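Local coordinates for protein galactose-1-phosphate uridylyltransferase (Bacillus cereus, PDB 4QVU) that has a HIT-like fold and binds zinc, but is of unproven function and may act as a hexose-1-phosphate uridylyltransferase, at residues P162-G165 against F166-N170. Residues are numbered along the deposited sequence; the frame is centred on the assembly and turned at random.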
loop_
_atom_site.group_PDB
_atom_site.type_symbol
_atom_site.label_atom_id
_atom_site.label_comp_id
_atom_site.label_asym_id
_atom_site.label_seq_id
_atom_site.Cartn_x
_atom_site.Cartn_y
_atom_site.Cartn_z
ATOM N N PRO A 162 -7.767 2.290 3.511
ATOM C CA PRO A 162 -8.613 3.057 2.579
ATOM C C PRO A 162 -8.427 2.640 1.116
ATOM O O PRO A 162 -7.443 1.984 0.774
ATOM C CB PRO A 162 -8.153 4.512 2.797
ATOM C CG PRO A 162 -6.826 4.424 3.395
ATOM C CD PRO A 162 -6.829 3.181 4.228
ATOM N N ILE A 163 -9.374 3.034 0.247
ATOM C CA ILE A 163 -9.314 2.707 -1.172
ATOM C C ILE A 163 -8.169 3.482 -1.832
ATOM O O ILE A 163 -7.416 2.885 -2.596
ATOM C CB ILE A 163 -10.666 2.984 -1.882
ATOM C CG1 ILE A 163 -11.841 2.270 -1.167
ATOM C CG2 ILE A 163 -10.599 2.618 -3.378
ATOM C CD1 ILE A 163 -13.253 2.521 -1.743
ATOM N N ILE A 164 -8.039 4.796 -1.531
ATOM C CA ILE A 164 -7.059 5.685 -2.168
ATOM C C ILE A 164 -5.830 5.930 -1.271
ATOM O O ILE A 164 -4.767 6.187 -1.821
ATOM C CB ILE A 164 -7.735 7.023 -2.578
ATOM C CG1 ILE A 164 -8.775 6.775 -3.680
ATOM C CG2 ILE A 164 -6.738 8.089 -3.048
ATOM C CD1 ILE A 164 -8.216 6.025 -5.049
ATOM N N GLY A 165 -5.951 5.822 0.047
ATOM C CA GLY A 165 -4.804 5.995 0.932
ATOM C C GLY A 165 -4.858 7.178 1.873
ATOM O O GLY A 165 -3.874 7.442 2.568
ATOM N N PHE A 166 -5.989 7.898 1.938
ATOM C CA PHE A 166 -6.072 9.042 2.839
ATOM C C PHE A 166 -7.203 8.794 3.842
ATOM O O PHE A 166 -7.359 7.651 4.273
ATOM C CB PHE A 166 -6.231 10.349 2.045
ATOM C CG PHE A 166 -4.975 10.705 1.275
ATOM C CD1 PHE A 166 -3.950 11.433 1.877
ATOM C CD2 PHE A 166 -4.803 10.289 -0.042
ATOM C CE1 PHE A 166 -2.791 11.762 1.170
ATOM C CE2 PHE A 166 -3.628 10.606 -0.747
ATOM C CZ PHE A 166 -2.635 11.341 -0.137
ATOM N N THR A 167 -7.950 9.828 4.261
ATOM C CA THR A 167 -9.026 9.635 5.230
ATOM C C THR A 167 -10.321 9.276 4.501
ATOM O O THR A 167 -10.709 9.929 3.539
ATOM C CB THR A 167 -9.207 10.861 6.130
ATOM O OG1 THR A 167 -7.927 11.267 6.618
ATOM C CG2 THR A 167 -10.133 10.582 7.318
ATOM N N GLU A 168 -10.977 8.217 4.980
ATOM C CA GLU A 168 -12.252 7.690 4.487
ATOM C C GLU A 168 -13.087 7.286 5.678
ATOM O O GLU A 168 -12.621 6.513 6.516
ATOM C CB GLU A 168 -12.041 6.513 3.511
ATOM C CG GLU A 168 -11.293 6.912 2.244
ATOM C CD GLU A 168 -10.939 5.806 1.269
ATOM O OE1 GLU A 168 -11.264 4.628 1.544
ATOM O OE2 GLU A 168 -10.308 6.117 0.234
ATOM N N PHE A 169 -14.292 7.873 5.792
ATOM C CA PHE A 169 -15.240 7.602 6.870
ATOM C C PHE A 169 -16.326 6.676 6.347
ATOM O O PHE A 169 -17.009 7.009 5.380
ATOM C CB PHE A 169 -15.842 8.902 7.435
ATOM C CG PHE A 169 -14.840 9.940 7.891
ATOM C CD1 PHE A 169 -14.175 9.804 9.104
ATOM C CD2 PHE A 169 -14.595 11.075 7.130
ATOM C CE1 PHE A 169 -13.258 10.767 9.529
ATOM C CE2 PHE A 169 -13.691 12.048 7.567
ATOM C CZ PHE A 169 -13.041 11.894 8.770
ATOM N N ASN A 170 -16.459 5.495 6.962
ATOM C CA ASN A 170 -17.429 4.480 6.557
ATOM C C ASN A 170 -18.570 4.445 7.543
ATOM O O ASN A 170 -18.357 4.278 8.745
ATOM C CB ASN A 170 -16.760 3.113 6.439
ATOM C CG ASN A 170 -15.546 3.128 5.539
ATOM O OD1 ASN A 170 -15.633 3.349 4.327
ATOM N ND2 ASN A 170 -14.380 2.957 6.128
#
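Pro162 and Glu168 face each other across the loop that joins the adjacent antiparallel strands 154-159 and 169-173, a hairpin connection in the C-terminal DUF4931 half, with their CA atoms 6.2 Å apart. The chain turns back on itself between them. Ile163 and Ile164 have helix-like backbone angles. Gly165 turns the chain at a positive phi of 115°, where a side chain would be jammed against the preceding carbonyl O. Strand 169-173 begins at Phe169.

The Glu168 side chain reaches across the inside of the turn. Its CG lies beside the backbone N (chi1 -63°) and the chain beyond is extended, which carries the carboxylate to two successive backbone amides. Ile163 N donates to Glu168 OE1 at 2.8 Å, and Ile164 N donates to Glu168 OE2 at 3.2 Å. Both bonds are nearly straight, and both meet the syn side of their oxygen, somewhat out of the carboxylate plane. Pro162 CB lies beside the carboxylate, 3.4 Å from Glu168 OE1. The same proline ring also sets its CG 3.4 Å from Phe166 O. The Phe166 ring has Gly165 O over one face. Ile164 CG2 approaches the ring edge, 4.2 Å from Phe166 CD2. Ile164 and Phe166 also pack against a second subunit, on Tyr229 and Ile164 of that chain respectively.

Glu168 OE1 also forms a salt bridge with Lys218 on strand 214-222. The carboxylate of buried Glu168 thus ties the turn to the neighbouring strand, and the lysine and two amides probably stabilise its negative charge.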